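Local coordinates for penicillin-binding protein PbpB (Mycobacterium tuberculosis, PDB 6KGU) that synthesises cross-linked peptidoglycan for the cell wall through a penicillin-sensitive transpeptidase domain, here caught with the beta-lactam aztreonam, at residues G217-S222 / M514-A519; A479-P484 / D491-I496. One frame throughout, in Å; residues are numbered along the deposited sequence. Where two conformers were deposited one is given.

Contact 1. Residues G217-S222 / M514-A519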
loop_
_atom_site.group_PDB
_atom_site.type_symbol
_atom_site.label_atom_id
_atom_site.label_comp_id
_atom_site.label_asym_id
_atom_site.label_seq_id
_atom_site.Cartn_x
_atom_site.Cartn_y
_atom_site.Cartn_z
ATOM N N GLY A 217 13.662 -12.671 7.057
ATOM C CA GLY A 217 14.971 -12.046 7.153
ATOM C C GLY A 217 15.071 -10.675 6.520
ATOM O O GLY A 217 16.178 -10.131 6.426
ATOM N N ALA A 218 13.947 -10.093 6.084
ATOM C CA ALA A 218 13.959 -8.756 5.499
ATOM C C ALA A 218 14.440 -7.714 6.513
ATOM O O ALA A 218 14.282 -7.873 7.727
ATOM C CB ALA A 218 12.552 -8.388 4.999
ATOM N N HIS A 219 15.018 -6.626 5.995
ATOM C CA HIS A 219 15.417 -5.501 6.842
ATOM C C HIS A 219 14.213 -4.774 7.416
ATOM O O HIS A 219 14.311 -4.154 8.476
ATOM C CB HIS A 219 16.242 -4.473 6.059
ATOM C CG HIS A 219 17.620 -4.922 5.696
ATOM N ND1 HIS A 219 18.368 -4.289 4.721
ATOM C CD2 HIS A 219 18.397 -5.919 6.182
ATOM C CE1 HIS A 219 19.539 -4.890 4.613
ATOM N NE2 HIS A 219 19.585 -5.878 5.490
ATOM N N ASN A 220 13.098 -4.762 6.694
ATOM C CA ASN A 220 11.874 -4.184 7.232
ATOM C C ASN A 220 10.711 -4.630 6.359
ATOM O O ASN A 220 10.907 -5.091 5.235
ATOM C CB ASN A 220 11.953 -2.654 7.330
ATOM C CG ASN A 220 12.532 -2.020 6.105
ATOM O OD1 ASN A 220 13.735 -1.718 6.035
ATOM N ND2 ASN A 220 11.680 -1.809 5.112
ATOM N N VAL A 221 9.504 -4.539 6.914
ATOM C CA VAL A 221 8.282 -4.985 6.247
ATOM C C VAL A 221 7.211 -3.949 6.556
ATOM O O VAL A 221 7.181 -3.383 7.650
ATOM C CB VAL A 221 7.841 -6.404 6.713
ATOM C CG1 VAL A 221 6.458 -6.852 6.093
ATOM C CG2 VAL A 221 8.893 -7.440 6.353
ATOM N N SER A 222 6.328 -3.699 5.598
ATOM C CA SER A 222 5.192 -2.835 5.866
ATOM C C SER A 222 4.019 -3.319 5.028
ATOM O O SER A 222 4.191 -4.057 4.057
ATOM C CB SER A 222 5.526 -1.370 5.579
ATOM O OG SER A 222 5.947 -1.253 4.249
ATOM N N MET A 514 5.247 -4.596 1.256
ATOM C CA MET A 514 6.606 -4.492 0.752
ATOM C C MET A 514 7.569 -5.077 1.775
ATOM O O MET A 514 7.406 -4.892 2.981
ATOM C CB MET A 514 6.990 -3.039 0.413
ATOM C CG MET A 514 8.379 -2.931 -0.207
ATOM S SD MET A 514 9.716 -2.830 1.020
ATOM C CE MET A 514 9.608 -1.091 1.438
ATOM N N LEU A 515 8.556 -5.823 1.276
ATOM C CA LEU A 515 9.633 -6.413 2.071
ATOM C C LEU A 515 10.965 -5.886 1.568
ATOM O O LEU A 515 11.249 -5.970 0.370
ATOM C CB LEU A 515 9.661 -7.936 1.968
ATOM C CG LEU A 515 8.567 -8.687 2.728
ATOM C CD1 LEU A 515 7.323 -8.587 1.934
ATOM C CD2 LEU A 515 8.942 -10.150 2.929
ATOM N N ASP A 516 11.791 -5.382 2.480
ATOM C CA ASP A 516 13.094 -4.834 2.119
ATOM C C ASP A 516 14.116 -5.962 2.185
ATOM O O ASP A 516 14.560 -6.355 3.267
ATOM C CB ASP A 516 13.472 -3.676 3.036
ATOM C CG ASP A 516 14.833 -3.064 2.682
ATOM O OD1 ASP A 516 15.566 -3.635 1.843
ATOM O OD2 ASP A 516 15.179 -2.014 3.248
ATOM N N ASN A 517 14.473 -6.478 1.016
ATOM C CA ASN A 517 15.512 -7.488 0.843
ATOM C C ASN A 517 15.393 -8.724 1.741
ATOM O O ASN A 517 16.305 -9.017 2.520
ATOM C CB ASN A 517 16.884 -6.851 1.008
ATOM C CG ASN A 517 17.996 -7.770 0.532
ATOM O OD1 ASN A 517 17.864 -8.445 -0.498
ATOM N ND2 ASN A 517 19.075 -7.822 1.279
ATOM N N PRO A 518 14.311 -9.488 1.629
ATOM C CA PRO A 518 14.211 -10.720 2.417
ATOM C C PRO A 518 15.163 -11.784 1.888
ATOM O O PRO A 518 15.468 -11.844 0.693
ATOM C CB PRO A 518 12.749 -11.146 2.233
ATOM C CG PRO A 518 12.392 -10.631 0.864
ATOM C CD PRO A 518 13.182 -9.339 0.689
ATOM N N ALA A 519 15.654 -12.615 2.809
ATOM C CA ALA A 519 16.423 -13.792 2.431
ATOM C C ALA A 519 15.518 -14.972 2.085
ATOM O O ALA A 519 15.958 -15.892 1.392
ATOM C CB ALA A 519 17.387 -14.179 3.566
#
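The H219 imidazole and the D516 carboxylate meet with their planes 71° apart, D516 OD1 lying oblique to the ring, 4.1 Å from H219 ND1. The surrounding backbones form the antiparallel pairing of strands 220-227 and 509-516 in the central sheet of the penicillin-binding transpeptidase fold, which joins chain regions nearly 300 residues apart. The imidazole and the carboxylate do not pair, but the nearby carboxylate could modestly favour a protonated imidazole. The N220 amide also comes close to the carboxylate, turned 73° from its plane, and its CG packs 3.6 Å from D516 CB. CG anti to the backbone N (chi1 -180°) sets the D516 carboxylate close to both H219 and N220. S222 and M514 make a hydrogen-bonded pair, M514 N to S222 O spanning 3.0 Å and S222 N returning to M514 O. The bond from D516 N to N220 O (2.9 Å) is almost straight. Between them, V221 and L515 are a non-hydrogen-bonded pair whose side chains run side by side, V221 CG2 3.8 Å from L515 CG, on the face of the sheet where V221 packs against helix 199-216. Outside the paired strands, in the residues before N220 and after D516, A218 CB rests 3.9 Å from P518 CB, and D516 O takes the H219 N-H at 2.8 Å while A218 CB lies only 3.3 Å from the same oxygen.

Contact 2. Residues A479-P484 / D491-I496. With AZR (2-({[(1Z)-1-(2-amino-1,3-thiazol-4-yl)-2-oxo-2-{[(2S,3S)-1-oxo-3-(sulfoamino)butan-2-yl]amino}ethylidene]amino}oxy)-2-methylpropanoic acid), chain B.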
loop_
_atom_site.group_PDB
_atom_site.type_symbol
_atom_site.label_atom_id
_atom_site.label_comp_id
_atom_site.label_asym_id
_atom_site.label_seq_id
_atom_site.Cartn_x
_atom_site.Cartn_y
_atom_site.Cartn_z
ATOM N N ALA A 479 12.049 -6.080 -7.396
ATOM C CA ALA A 479 12.794 -4.973 -7.979
ATOM C C ALA A 479 14.214 -4.975 -7.428
ATOM O O ALA A 479 14.415 -4.933 -6.205
ATOM C CB ALA A 479 12.107 -3.636 -7.690
ATOM N N GLN A 480 15.186 -5.030 -8.334
ATOM C CA GLN A 480 16.588 -4.856 -7.977
ATOM C C GLN A 480 16.803 -3.502 -7.302
ATOM O O GLN A 480 16.308 -2.479 -7.777
ATOM C CB GLN A 480 17.436 -4.967 -9.242
ATOM C CG GLN A 480 18.846 -5.318 -8.994
ATOM C CD GLN A 480 18.981 -6.697 -8.401
ATOM O OE1 GLN A 480 18.479 -7.674 -8.965
ATOM N NE2 GLN A 480 19.660 -6.794 -7.252
ATOM N N GLN A 481 17.524 -3.490 -6.179
ATOM C CA GLN A 481 17.782 -2.238 -5.474
ATOM C C GLN A 481 19.076 -1.588 -5.958
ATOM O O GLN A 481 19.993 -2.260 -6.437
ATOM C CB GLN A 481 17.865 -2.462 -3.958
ATOM C CG GLN A 481 16.499 -2.530 -3.261
ATOM C CD GLN A 481 16.600 -2.628 -1.744
ATOM O OE1 GLN A 481 15.958 -3.468 -1.107
ATOM N NE2 GLN A 481 17.392 -1.768 -1.167
ATOM N N ILE A 482 19.144 -0.270 -5.801
ATOM C CA ILE A 482 20.328 0.507 -6.160
ATOM C C ILE A 482 21.385 0.365 -5.071
ATOM O O ILE A 482 21.079 0.474 -3.880
ATOM C CB ILE A 482 19.963 1.985 -6.360
ATOM C CG1 ILE A 482 19.152 2.170 -7.640
ATOM C CG2 ILE A 482 21.231 2.851 -6.375
ATOM C CD1 ILE A 482 19.964 1.901 -8.900
ATOM N N ASN A 483 22.630 0.132 -5.476
ATOM C CA ASN A 483 23.745 0.126 -4.536
ATOM C C ASN A 483 24.207 1.557 -4.292
ATOM O O ASN A 483 24.619 2.233 -5.243
ATOM C CB ASN A 483 24.892 -0.722 -5.073
ATOM C CG ASN A 483 26.041 -0.855 -4.086
ATOM O OD1 ASN A 483 26.137 -0.103 -3.119
ATOM N ND2 ASN A 483 26.917 -1.821 -4.330
ATOM N N PRO A 484 24.157 2.056 -3.054
ATOM C CA PRO A 484 24.563 3.454 -2.812
ATOM C C PRO A 484 26.042 3.711 -3.064
ATOM O O PRO A 484 26.408 4.840 -3.415
ATOM C CB PRO A 484 24.189 3.674 -1.337
ATOM C CG PRO A 484 24.201 2.281 -0.733
ATOM C CD PRO A 484 23.673 1.392 -1.830
ATOM N N ASP A 491 23.213 -6.798 -7.367
ATOM C CA ASP A 491 22.972 -8.035 -8.088
ATOM C C ASP A 491 21.910 -8.882 -7.407
ATOM O O ASP A 491 21.154 -9.592 -8.086
ATOM C CB ASP A 491 24.291 -8.815 -8.202
ATOM C CG ASP A 491 24.136 -10.155 -8.894
ATOM O OD1 ASP A 491 23.900 -10.170 -10.123
ATOM O OD2 ASP A 491 24.280 -11.197 -8.218
ATOM N N ASP A 492 21.808 -8.781 -6.072
ATOM C CA ASP A 492 21.008 -9.718 -5.292
ATOM C C ASP A 492 20.340 -9.051 -4.091
ATOM O O ASP A 492 20.171 -9.690 -3.049
ATOM C CB ASP A 492 21.883 -10.880 -4.813
ATOM C CG ASP A 492 23.099 -10.406 -4.028
ATOM O OD1 ASP A 492 23.631 -9.321 -4.345
ATOM O OD2 ASP A 492 23.518 -11.117 -3.090
ATOM N N VAL A 493 19.964 -7.780 -4.208
ATOM C CA VAL A 493 19.252 -7.056 -3.158
ATOM C C VAL A 493 17.956 -6.536 -3.768
ATOM O O VAL A 493 17.999 -5.770 -4.739
ATOM C CB VAL A 493 20.098 -5.904 -2.592
ATOM C CG1 VAL A 493 19.387 -5.235 -1.428
ATOM C CG2 VAL A 493 21.477 -6.410 -2.187
ATOM N N TYR A 494 16.807 -6.941 -3.200
ATOM C CA TYR A 494 15.503 -6.670 -3.806
ATOM C C TYR A 494 14.546 -5.935 -2.881
ATOM O O TYR A 494 14.593 -6.080 -1.657
ATOM C CB TYR A 494 14.801 -7.948 -4.232
ATOM C CG TYR A 494 15.676 -8.891 -4.992
ATOM C CD1 TYR A 494 15.791 -10.214 -4.606
ATOM C CD2 TYR A 494 16.387 -8.458 -6.098
ATOM C CE1 TYR A 494 16.598 -11.087 -5.302
ATOM C CE2 TYR A 494 17.191 -9.312 -6.797
ATOM C CZ TYR A 494 17.295 -10.626 -6.395
ATOM O OH TYR A 494 18.105 -11.478 -7.100
ATOM N N TRP A 495 13.666 -5.138 -3.493
ATOM C CA TRP A 495 12.383 -4.799 -2.897
ATOM C C TRP A 495 11.367 -5.805 -3.409
ATOM O O TRP A 495 11.158 -5.906 -4.623
ATOM C CB TRP A 495 11.906 -3.401 -3.268
ATOM C CG TRP A 495 12.511 -2.317 -2.510
ATOM C CD1 TRP A 495 12.501 -2.136 -1.144
ATOM C CD2 TRP A 495 13.217 -1.214 -3.059
ATOM N NE1 TRP A 495 13.182 -0.989 -0.815
ATOM C CE2 TRP A 495 13.629 -0.398 -1.973
ATOM C CE3 TRP A 495 13.550 -0.832 -4.368
ATOM C CZ2 TRP A 495 14.353 0.775 -2.160
ATOM C CZ3 TRP A 495 14.267 0.339 -4.551
ATOM C CH2 TRP A 495 14.664 1.128 -3.451
ATOM N N ILE A 496 10.728 -6.519 -2.486
ATOM C CA ILE A 496 9.646 -7.449 -2.789
ATOM C C ILE A 496 8.326 -6.760 -2.468
ATOM O O ILE A 496 8.157 -6.217 -1.371
ATOM C CB ILE A 496 9.797 -8.743 -1.974
ATOM C CG1 ILE A 496 11.185 -9.353 -2.212
ATOM C CG2 ILE A 496 8.627 -9.708 -2.230
ATOM C CD1 ILE A 496 11.582 -9.493 -3.624
HETATM C C7 AZR B . 10.579 -10.833 -12.716
HETATM S S8 AZR B . 12.738 -2.681 -11.845
HETATM O O9 AZR B . 8.950 -7.193 -10.658
HETATM O O10 AZR B . 12.182 -7.342 -14.084
HETATM O O11 AZR B . 14.160 -8.683 -12.033
HETATM N N12 AZR B . 8.397 -10.077 -11.823
HETATM N N13 AZR B . 11.289 -7.757 -12.028
HETATM N N14 AZR B . 14.353 -7.301 -11.736
HETATM N N15 AZR B . 14.330 -4.570 -11.070
HETATM N N16 AZR B . 14.838 -2.455 -10.176
HETATM S S17 AZR B . 7.815 -10.930 -10.606
HETATM C C18 AZR B . 9.835 -9.771 -11.927
HETATM C C19 AZR B . 10.033 -8.349 -12.479
HETATM C C20 AZR B . 8.919 -7.494 -11.824
HETATM C C21 AZR B . 12.219 -7.248 -12.858
HETATM C C22 AZR B . 13.366 -6.605 -12.159
HETATM C C23 AZR B . 15.193 -9.507 -11.541
HETATM C C24 AZR B . 13.373 -5.143 -11.899
HETATM C C25 AZR B . 12.448 -4.288 -12.408
HETATM C C26 AZR B . 14.112 -3.278 -10.944
HETATM C C27 AZR B . 15.052 -9.505 -10.030
HETATM C C28 AZR B . 15.060 -10.911 -12.105
HETATM C C29 AZR B . 16.527 -8.898 -11.967
HETATM O O30 AZR B . 16.638 -8.096 -12.869
HETATM O O31 AZR B . 17.532 -9.365 -11.293
HETATM O O32 AZR B . 8.216 -12.278 -10.777
HETATM O O33 AZR B . 6.269 -10.942 -10.793
HETATM O O34 AZR B . 8.082 -10.223 -9.407
#
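The Q481 side chain crosses the W495 indole at about a right angle, with CG over the six-membered ring, 3.6 Å from its centroid, as a CH-pi contact, and the amide beyond it stacked on the ring system, the two planes only 13° apart. CG lies anti to the carbonyl carbon (chi1 -82°), which swings it over the tryptophan. Strands 473-483 and 493-502 run antiparallel as part of the central sheet of the transpeptidase domain, the former carrying what is probably the KTG-type motif beside the active site. A479 and W495 exchange two backbone bonds, and Q481 N adds a third to V493 O at 2.7 Å. A479 O, which accepts from W495 N at 2.8 Å, also has Y494 CA 3.2 Å away. On the face carrying Q480 and Y494, opposite that of A479 and W495, the bent Q480 chain brings its amide to the edge of the Y494 ring, CD 3.6 Å from CE2, their planes 72° apart. Q480 O accepts the aminothiazole N16 of AZR at 2.8 Å through a bent bond, while A479 CB packs 3.8 Å from C26 of the thiazole. The aminothiazole amine is thus held by a main-chain carbonyl of the strand, not by the Q480 side-chain amide.

How the contacts relate
Contacts 1 and 2 occupy one antiparallel sheet, their centres 11 Å apart, and meet where strands 493-502 and 509-516 lie as neighbours. Probable backbone bonds join them: L515 N to I496 O and N517 N to Y494 O, each 2.7 Å. N517 grips Y494 twice, since its OD1 also accepts from Y494 N. Side chains meet as well, I496 of contact 2 packing on L515 of contact 1 and V493 on N517. Contact 2 borders the pocket: the A479 side chain is about 8 Å from that of S269, the acylated serine by similarity, whereas contact 1 lies farther from the pocket, the N517 side chain still about 10 Å from AZR.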